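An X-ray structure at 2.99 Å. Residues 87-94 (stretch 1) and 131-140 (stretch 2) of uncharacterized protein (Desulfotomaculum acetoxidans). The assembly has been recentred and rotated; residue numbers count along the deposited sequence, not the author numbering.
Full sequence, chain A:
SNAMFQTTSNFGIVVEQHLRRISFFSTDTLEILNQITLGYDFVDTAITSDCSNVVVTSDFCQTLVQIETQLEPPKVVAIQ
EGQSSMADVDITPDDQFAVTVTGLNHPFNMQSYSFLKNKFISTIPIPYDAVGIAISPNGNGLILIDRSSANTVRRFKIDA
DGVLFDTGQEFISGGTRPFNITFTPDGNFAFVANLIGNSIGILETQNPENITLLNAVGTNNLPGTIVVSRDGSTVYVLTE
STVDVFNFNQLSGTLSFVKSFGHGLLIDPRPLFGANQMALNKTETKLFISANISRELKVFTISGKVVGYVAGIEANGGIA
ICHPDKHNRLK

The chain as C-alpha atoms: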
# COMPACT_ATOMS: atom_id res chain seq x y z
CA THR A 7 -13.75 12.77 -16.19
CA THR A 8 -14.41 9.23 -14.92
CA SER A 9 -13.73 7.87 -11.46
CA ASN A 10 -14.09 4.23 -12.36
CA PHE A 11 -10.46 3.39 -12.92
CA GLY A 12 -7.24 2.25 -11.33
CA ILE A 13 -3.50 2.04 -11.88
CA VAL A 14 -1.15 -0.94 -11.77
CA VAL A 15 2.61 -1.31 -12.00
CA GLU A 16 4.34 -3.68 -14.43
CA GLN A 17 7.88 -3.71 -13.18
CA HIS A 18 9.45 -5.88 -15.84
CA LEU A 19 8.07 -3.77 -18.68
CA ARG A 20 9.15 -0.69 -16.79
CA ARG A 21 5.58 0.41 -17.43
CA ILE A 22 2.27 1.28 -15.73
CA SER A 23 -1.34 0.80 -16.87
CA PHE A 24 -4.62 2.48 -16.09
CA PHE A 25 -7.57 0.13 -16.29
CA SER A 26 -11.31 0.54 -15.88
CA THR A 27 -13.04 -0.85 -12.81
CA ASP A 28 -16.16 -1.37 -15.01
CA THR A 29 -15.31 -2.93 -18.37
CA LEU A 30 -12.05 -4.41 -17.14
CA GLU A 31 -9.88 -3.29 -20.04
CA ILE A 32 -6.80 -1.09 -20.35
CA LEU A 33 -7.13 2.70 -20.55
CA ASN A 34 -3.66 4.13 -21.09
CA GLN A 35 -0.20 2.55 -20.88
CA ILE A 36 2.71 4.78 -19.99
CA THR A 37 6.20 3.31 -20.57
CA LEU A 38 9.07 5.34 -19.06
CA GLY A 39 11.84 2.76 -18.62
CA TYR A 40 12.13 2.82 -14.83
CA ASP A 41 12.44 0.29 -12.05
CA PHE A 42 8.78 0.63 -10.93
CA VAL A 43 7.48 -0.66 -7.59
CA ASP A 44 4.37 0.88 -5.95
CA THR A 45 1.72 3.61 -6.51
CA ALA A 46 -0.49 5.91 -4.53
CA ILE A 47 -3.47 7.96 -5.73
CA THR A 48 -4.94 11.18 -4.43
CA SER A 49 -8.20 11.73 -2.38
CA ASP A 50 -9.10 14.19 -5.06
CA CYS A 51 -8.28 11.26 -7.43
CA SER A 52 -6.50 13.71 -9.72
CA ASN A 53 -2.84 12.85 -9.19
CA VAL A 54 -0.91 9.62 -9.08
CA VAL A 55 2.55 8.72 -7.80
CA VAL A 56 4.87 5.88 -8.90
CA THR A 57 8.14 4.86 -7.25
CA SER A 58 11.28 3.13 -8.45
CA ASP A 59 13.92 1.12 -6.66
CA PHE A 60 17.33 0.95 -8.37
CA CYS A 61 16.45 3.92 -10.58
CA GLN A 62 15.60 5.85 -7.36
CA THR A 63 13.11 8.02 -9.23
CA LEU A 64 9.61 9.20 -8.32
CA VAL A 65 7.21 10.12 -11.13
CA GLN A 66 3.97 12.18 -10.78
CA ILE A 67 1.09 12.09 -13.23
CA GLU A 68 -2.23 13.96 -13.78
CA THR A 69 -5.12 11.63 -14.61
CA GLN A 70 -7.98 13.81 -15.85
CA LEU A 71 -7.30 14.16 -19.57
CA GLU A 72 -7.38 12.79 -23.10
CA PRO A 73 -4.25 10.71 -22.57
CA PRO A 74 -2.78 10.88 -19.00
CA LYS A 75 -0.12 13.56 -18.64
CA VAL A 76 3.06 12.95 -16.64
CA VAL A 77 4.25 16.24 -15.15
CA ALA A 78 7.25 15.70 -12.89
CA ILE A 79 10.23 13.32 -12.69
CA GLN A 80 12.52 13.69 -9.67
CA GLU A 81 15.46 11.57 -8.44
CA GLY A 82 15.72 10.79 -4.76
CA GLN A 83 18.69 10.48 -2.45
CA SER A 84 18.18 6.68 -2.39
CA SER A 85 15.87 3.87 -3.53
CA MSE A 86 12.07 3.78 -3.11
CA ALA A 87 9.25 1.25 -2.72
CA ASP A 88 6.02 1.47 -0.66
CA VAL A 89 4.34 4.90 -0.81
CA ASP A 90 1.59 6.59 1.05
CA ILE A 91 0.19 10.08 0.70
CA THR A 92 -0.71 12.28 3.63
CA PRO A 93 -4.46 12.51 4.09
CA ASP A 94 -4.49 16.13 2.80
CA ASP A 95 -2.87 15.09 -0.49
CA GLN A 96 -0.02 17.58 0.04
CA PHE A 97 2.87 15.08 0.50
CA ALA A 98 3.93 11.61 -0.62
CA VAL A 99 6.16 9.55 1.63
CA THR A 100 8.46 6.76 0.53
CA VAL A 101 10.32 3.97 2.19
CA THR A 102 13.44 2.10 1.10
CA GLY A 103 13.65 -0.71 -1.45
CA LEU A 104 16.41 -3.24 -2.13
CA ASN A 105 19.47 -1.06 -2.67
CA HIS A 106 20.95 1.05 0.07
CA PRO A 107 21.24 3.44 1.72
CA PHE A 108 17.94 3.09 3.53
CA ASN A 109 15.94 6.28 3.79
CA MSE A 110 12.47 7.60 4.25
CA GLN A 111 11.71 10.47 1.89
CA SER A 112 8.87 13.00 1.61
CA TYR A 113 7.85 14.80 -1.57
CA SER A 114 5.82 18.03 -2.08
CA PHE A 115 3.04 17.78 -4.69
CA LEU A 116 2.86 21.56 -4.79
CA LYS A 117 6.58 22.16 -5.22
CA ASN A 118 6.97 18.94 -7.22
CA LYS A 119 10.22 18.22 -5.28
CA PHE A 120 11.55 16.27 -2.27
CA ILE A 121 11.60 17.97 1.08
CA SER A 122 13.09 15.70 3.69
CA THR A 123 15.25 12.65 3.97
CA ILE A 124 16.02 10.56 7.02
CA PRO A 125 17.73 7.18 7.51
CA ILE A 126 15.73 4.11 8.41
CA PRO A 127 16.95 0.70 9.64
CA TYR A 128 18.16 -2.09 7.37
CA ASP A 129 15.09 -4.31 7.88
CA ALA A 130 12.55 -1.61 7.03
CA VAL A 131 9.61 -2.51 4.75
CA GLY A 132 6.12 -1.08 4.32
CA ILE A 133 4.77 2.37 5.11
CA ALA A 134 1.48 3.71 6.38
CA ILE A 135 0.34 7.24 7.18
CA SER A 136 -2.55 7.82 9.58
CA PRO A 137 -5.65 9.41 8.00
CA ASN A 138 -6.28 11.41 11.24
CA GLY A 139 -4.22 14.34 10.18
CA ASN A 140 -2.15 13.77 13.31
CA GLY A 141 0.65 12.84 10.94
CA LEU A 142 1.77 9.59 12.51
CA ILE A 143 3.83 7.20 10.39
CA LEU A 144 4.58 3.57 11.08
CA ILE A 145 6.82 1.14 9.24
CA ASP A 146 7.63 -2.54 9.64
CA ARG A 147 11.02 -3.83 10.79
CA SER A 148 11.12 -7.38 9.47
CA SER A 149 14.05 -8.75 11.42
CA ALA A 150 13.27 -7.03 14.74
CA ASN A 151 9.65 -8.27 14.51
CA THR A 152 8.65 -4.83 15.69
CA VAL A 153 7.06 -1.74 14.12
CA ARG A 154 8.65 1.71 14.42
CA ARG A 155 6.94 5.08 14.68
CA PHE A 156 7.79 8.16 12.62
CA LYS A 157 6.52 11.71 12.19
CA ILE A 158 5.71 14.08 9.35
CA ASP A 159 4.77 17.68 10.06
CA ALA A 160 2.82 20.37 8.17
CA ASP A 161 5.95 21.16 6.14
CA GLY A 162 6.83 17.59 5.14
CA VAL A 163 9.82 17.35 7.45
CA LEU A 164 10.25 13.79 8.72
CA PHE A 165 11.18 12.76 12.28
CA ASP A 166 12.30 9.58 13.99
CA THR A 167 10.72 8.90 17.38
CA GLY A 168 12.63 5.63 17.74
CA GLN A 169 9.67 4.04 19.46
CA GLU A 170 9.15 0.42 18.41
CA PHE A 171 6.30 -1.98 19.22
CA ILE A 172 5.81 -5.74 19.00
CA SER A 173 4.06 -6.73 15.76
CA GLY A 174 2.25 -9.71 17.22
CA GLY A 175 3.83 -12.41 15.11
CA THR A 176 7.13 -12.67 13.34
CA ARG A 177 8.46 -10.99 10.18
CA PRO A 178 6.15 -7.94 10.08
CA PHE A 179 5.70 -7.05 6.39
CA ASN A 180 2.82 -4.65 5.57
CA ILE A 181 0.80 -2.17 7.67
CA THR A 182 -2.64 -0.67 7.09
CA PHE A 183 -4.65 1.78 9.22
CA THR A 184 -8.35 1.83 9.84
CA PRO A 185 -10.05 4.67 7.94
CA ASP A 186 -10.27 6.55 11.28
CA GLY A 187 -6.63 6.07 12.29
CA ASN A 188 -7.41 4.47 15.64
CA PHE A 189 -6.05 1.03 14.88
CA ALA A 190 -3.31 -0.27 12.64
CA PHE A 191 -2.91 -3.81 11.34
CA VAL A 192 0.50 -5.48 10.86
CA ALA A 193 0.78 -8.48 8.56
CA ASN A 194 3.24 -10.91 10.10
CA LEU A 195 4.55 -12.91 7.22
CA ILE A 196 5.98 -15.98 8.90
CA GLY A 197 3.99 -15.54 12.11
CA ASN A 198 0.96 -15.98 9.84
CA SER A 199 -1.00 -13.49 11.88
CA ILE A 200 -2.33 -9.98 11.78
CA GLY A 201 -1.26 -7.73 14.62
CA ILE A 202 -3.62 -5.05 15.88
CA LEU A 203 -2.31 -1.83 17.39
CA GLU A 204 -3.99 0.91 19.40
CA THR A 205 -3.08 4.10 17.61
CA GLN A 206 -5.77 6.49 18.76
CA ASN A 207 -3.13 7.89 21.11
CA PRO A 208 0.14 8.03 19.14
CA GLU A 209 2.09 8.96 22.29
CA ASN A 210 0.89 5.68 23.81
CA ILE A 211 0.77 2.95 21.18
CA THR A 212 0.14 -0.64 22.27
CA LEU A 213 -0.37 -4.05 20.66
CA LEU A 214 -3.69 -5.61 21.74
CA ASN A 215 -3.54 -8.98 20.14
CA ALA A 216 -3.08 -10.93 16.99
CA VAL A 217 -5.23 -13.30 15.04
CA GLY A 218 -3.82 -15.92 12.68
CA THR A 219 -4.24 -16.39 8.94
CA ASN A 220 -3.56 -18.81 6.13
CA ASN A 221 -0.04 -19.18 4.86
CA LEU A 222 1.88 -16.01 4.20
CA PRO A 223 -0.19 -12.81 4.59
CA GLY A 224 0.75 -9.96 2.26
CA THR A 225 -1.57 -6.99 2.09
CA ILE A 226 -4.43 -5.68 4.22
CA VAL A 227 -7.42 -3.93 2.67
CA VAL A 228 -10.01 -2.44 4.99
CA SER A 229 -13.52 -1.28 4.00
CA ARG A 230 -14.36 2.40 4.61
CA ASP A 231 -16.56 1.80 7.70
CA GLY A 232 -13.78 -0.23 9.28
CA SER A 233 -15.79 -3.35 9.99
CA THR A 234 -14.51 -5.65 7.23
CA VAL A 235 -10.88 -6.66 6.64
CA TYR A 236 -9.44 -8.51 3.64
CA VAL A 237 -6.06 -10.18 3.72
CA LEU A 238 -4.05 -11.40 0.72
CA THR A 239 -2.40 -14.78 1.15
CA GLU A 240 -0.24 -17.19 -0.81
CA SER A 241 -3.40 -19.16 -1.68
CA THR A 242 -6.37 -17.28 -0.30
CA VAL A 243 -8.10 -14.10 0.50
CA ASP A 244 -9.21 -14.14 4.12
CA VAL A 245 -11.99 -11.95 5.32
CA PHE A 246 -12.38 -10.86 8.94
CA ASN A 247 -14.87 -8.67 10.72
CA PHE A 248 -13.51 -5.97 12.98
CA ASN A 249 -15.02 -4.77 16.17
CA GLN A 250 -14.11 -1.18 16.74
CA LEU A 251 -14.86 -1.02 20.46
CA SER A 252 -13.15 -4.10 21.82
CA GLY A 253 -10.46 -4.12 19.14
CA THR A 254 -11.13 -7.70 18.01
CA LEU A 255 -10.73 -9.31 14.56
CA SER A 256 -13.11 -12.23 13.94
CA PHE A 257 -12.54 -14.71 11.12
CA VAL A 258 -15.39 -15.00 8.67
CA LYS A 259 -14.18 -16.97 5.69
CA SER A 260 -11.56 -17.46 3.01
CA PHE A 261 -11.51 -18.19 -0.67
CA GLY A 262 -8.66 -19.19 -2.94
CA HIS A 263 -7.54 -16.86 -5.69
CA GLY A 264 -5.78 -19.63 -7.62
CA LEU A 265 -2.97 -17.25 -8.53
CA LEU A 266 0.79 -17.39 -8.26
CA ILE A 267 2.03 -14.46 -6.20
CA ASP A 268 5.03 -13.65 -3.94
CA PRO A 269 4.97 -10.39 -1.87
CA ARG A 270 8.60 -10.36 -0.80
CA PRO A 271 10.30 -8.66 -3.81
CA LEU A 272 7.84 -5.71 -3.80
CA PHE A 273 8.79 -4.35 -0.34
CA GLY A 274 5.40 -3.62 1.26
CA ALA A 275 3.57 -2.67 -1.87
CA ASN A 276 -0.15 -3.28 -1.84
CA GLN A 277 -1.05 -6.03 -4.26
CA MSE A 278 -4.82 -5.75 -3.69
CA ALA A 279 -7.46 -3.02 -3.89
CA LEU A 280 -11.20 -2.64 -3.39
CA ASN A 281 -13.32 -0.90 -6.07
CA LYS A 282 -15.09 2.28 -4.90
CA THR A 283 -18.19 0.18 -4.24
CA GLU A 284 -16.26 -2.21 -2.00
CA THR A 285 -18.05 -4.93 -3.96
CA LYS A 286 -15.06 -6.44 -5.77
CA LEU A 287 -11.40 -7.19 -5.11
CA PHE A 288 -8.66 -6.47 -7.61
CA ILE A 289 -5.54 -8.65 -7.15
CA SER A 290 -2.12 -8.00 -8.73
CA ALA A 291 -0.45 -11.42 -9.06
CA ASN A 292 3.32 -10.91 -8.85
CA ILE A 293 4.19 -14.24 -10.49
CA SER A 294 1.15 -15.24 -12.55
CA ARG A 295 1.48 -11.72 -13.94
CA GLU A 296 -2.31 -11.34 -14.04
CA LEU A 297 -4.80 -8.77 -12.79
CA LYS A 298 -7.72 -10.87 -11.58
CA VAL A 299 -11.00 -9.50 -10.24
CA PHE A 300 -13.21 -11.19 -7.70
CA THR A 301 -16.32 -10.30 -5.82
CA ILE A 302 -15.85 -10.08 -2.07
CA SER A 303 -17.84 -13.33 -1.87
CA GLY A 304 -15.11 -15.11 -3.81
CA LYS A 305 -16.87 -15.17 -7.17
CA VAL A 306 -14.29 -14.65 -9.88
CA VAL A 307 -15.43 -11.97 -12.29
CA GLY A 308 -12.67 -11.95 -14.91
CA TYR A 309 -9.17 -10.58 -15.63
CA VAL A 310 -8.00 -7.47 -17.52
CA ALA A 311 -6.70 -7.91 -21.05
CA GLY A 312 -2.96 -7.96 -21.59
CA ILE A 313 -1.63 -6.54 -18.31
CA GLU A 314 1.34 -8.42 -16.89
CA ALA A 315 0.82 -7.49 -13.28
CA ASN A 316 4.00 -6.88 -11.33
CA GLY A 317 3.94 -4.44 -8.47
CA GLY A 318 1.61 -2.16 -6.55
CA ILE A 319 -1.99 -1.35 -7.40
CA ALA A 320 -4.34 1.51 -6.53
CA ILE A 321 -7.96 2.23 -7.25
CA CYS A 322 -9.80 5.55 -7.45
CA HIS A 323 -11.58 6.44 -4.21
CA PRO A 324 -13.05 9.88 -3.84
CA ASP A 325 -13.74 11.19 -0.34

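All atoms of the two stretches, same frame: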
# COMPACT_ATOMS: atom_id res chain seq x y z
N ALA A 87 10.21 2.33 -2.47
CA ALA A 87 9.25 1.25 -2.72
C ALA A 87 7.81 1.57 -2.27
O ALA A 87 7.07 2.17 -3.03
CB ALA A 87 9.75 -0.09 -2.18
N ASP A 88 7.39 1.16 -1.07
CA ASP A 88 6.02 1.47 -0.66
C ASP A 88 5.88 3.00 -0.63
O ASP A 88 6.85 3.72 -0.36
CB ASP A 88 5.62 0.81 0.69
CG ASP A 88 4.07 0.63 0.85
OD1 ASP A 88 3.31 0.94 -0.10
OD2 ASP A 88 3.61 0.17 1.92
N VAL A 89 4.68 3.49 -0.97
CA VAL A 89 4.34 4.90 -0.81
C VAL A 89 2.99 5.06 -0.20
O VAL A 89 2.06 4.31 -0.49
CB VAL A 89 4.20 5.63 -2.15
CG1 VAL A 89 5.23 6.71 -2.27
CG2 VAL A 89 4.22 4.66 -3.32
N ASP A 90 2.89 6.09 0.63
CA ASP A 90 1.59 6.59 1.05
C ASP A 90 1.58 8.09 0.88
O ASP A 90 2.63 8.72 0.84
CB ASP A 90 1.30 6.24 2.51
CG ASP A 90 -0.16 5.89 2.73
OD1 ASP A 90 -0.86 5.60 1.73
OD2 ASP A 90 -0.61 5.90 3.90
N ILE A 91 0.38 8.64 0.75
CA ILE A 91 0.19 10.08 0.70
C ILE A 91 -0.43 10.52 2.00
O ILE A 91 -1.20 9.77 2.60
CB ILE A 91 -0.76 10.47 -0.42
CG1 ILE A 91 -0.73 9.38 -1.50
CG2 ILE A 91 -0.40 11.83 -0.95
CD1 ILE A 91 -0.42 9.87 -2.90
N THR A 92 -0.09 11.72 2.45
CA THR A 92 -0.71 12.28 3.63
C THR A 92 -2.18 12.45 3.31
O THR A 92 -2.54 12.51 2.13
CB THR A 92 -0.11 13.63 3.96
OG1 THR A 92 -0.06 14.41 2.76
CG2 THR A 92 1.28 13.46 4.48
N PRO A 93 -3.02 12.57 4.35
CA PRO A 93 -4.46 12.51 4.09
C PRO A 93 -4.93 13.77 3.35
O PRO A 93 -5.95 13.72 2.65
CB PRO A 93 -5.06 12.47 5.49
CG PRO A 93 -3.96 12.92 6.42
CD PRO A 93 -2.74 13.21 5.64
N ASP A 94 -4.20 14.88 3.50
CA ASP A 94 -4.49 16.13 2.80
C ASP A 94 -3.95 16.20 1.37
O ASP A 94 -4.07 17.22 0.72
CB ASP A 94 -3.99 17.33 3.60
CG ASP A 94 -2.49 17.37 3.72
OD1 ASP A 94 -1.81 16.71 2.90
OD2 ASP A 94 -1.98 18.07 4.62
N VAL A 131 10.53 -2.39 5.89
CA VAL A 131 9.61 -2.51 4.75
C VAL A 131 8.19 -2.06 5.12
O VAL A 131 7.76 -2.18 6.27
CB VAL A 131 9.55 -3.93 4.15
CG1 VAL A 131 10.94 -4.42 3.90
CG2 VAL A 131 8.83 -4.88 5.07
N GLY A 132 7.47 -1.56 4.13
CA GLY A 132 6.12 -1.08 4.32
C GLY A 132 6.05 0.30 4.94
O GLY A 132 6.87 0.67 5.78
N ILE A 133 5.06 1.08 4.50
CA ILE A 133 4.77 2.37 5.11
C ILE A 133 3.26 2.59 5.19
O ILE A 133 2.48 2.06 4.38
CB ILE A 133 5.48 3.57 4.40
CG1 ILE A 133 5.40 4.83 5.23
CG2 ILE A 133 4.87 3.85 3.05
CD1 ILE A 133 6.11 5.99 4.60
N ALA A 134 2.87 3.36 6.19
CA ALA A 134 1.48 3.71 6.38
C ALA A 134 1.41 5.06 7.09
O ALA A 134 2.10 5.29 8.09
CB ALA A 134 0.77 2.64 7.18
N ILE A 135 0.58 5.95 6.55
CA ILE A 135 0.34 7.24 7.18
C ILE A 135 -1.08 7.31 7.75
O ILE A 135 -2.04 6.98 7.05
CB ILE A 135 0.59 8.39 6.18
CG1 ILE A 135 1.98 8.24 5.56
CG2 ILE A 135 0.43 9.74 6.85
CD1 ILE A 135 2.28 9.18 4.43
N SER A 136 -1.21 7.72 9.01
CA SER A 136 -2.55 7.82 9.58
C SER A 136 -3.43 8.89 8.90
O SER A 136 -3.00 10.04 8.68
CB SER A 136 -2.49 8.07 11.08
OG SER A 136 -1.86 9.31 11.35
N PRO A 137 -4.67 8.50 8.59
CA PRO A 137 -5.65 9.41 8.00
C PRO A 137 -6.16 10.48 8.98
O PRO A 137 -6.77 11.43 8.54
CB PRO A 137 -6.78 8.46 7.56
CG PRO A 137 -6.16 7.05 7.56
CD PRO A 137 -5.19 7.12 8.69
N ASN A 138 -5.91 10.36 10.28
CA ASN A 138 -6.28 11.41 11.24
C ASN A 138 -5.99 12.79 10.73
O ASN A 138 -6.85 13.66 10.75
CB ASN A 138 -5.52 11.30 12.57
CG ASN A 138 -5.80 10.02 13.31
OD1 ASN A 138 -5.12 9.70 14.29
ND2 ASN A 138 -6.80 9.27 12.86
N GLY A 139 -4.76 13.00 10.28
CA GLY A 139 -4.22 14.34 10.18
C GLY A 139 -3.28 14.61 11.34
O GLY A 139 -2.73 15.70 11.47
N ASN A 140 -3.08 13.61 12.20
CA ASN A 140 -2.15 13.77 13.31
C ASN A 140 -0.75 13.51 12.83
O ASN A 140 0.21 13.76 13.55
CB ASN A 140 -2.49 12.83 14.46
CG ASN A 140 -2.31 11.38 14.10
OD1 ASN A 140 -1.84 11.05 13.01
ND2 ASN A 140 -2.68 10.49 15.02

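Two nearly parallel strands lie side by side here without sharing any backbone-to-backbone hydrogen bond; aspartate carboxylates from the first stretch accept hydrogen bonds from main-chain amides of the other, and two isoleucines fill the space between them. The axes of strands 89-91 and 131-135 run in the same direction, 5° apart, and approach to 6.2 Å, a gap that side chains must bridge.

Asp 88 and Asp 90 do so in the same way. Both point their CA-to-CB bonds toward the second stretch, and each carboxylate accepts a hydrogen bond from a main-chain amide: Ile 133 N to Asp 88 OD2 at 3.1 Å, and Ile 135 N to Asp 90 OD2 at 2.9 Å, both close to linear. The two-residue step from Asp 88 to Asp 90 matches that from Ile 133 to Ile 135, so the arrangement repeats. Aspartate suits these positions because its short side chain carries an acceptor across the gap. Asp 88 OD1 also accepts a weak bond from Val 89 N, at 3.0 Å.

Ile 133 and Ile 135 point back toward the first stretch, adding apolar packing to the polar bonds made by their own amides; both are buried, which suits their apolar side chains. Ile 133 CG2 lies 3.9 Å from Asp 88 CB, while Ile 135, extended through its m,t rotamer, brings CD1 to 3.9 Å from Ile 91 C. Val 89, between the two aspartates, and Ile 91, after the second, point their CA-to-CB bonds away, in keeping with the alternation of a strand. Gly 132, with its positive phi of 79°, adopts a backbone conformation that favours glycine, and its CA sits 3.7 Å from Asp 88 OD2.

Beyond the strands, the exposed ring of Pro 93 packs against the turn, with CB 3.6 Å from Pro 137 O and CG 3.9 Å from Gly 139 N. Gly 139 suits its backbone angles, at which a CB would jam against the preceding carbonyl. Altogether the contact buries 445 Å², both sides summed.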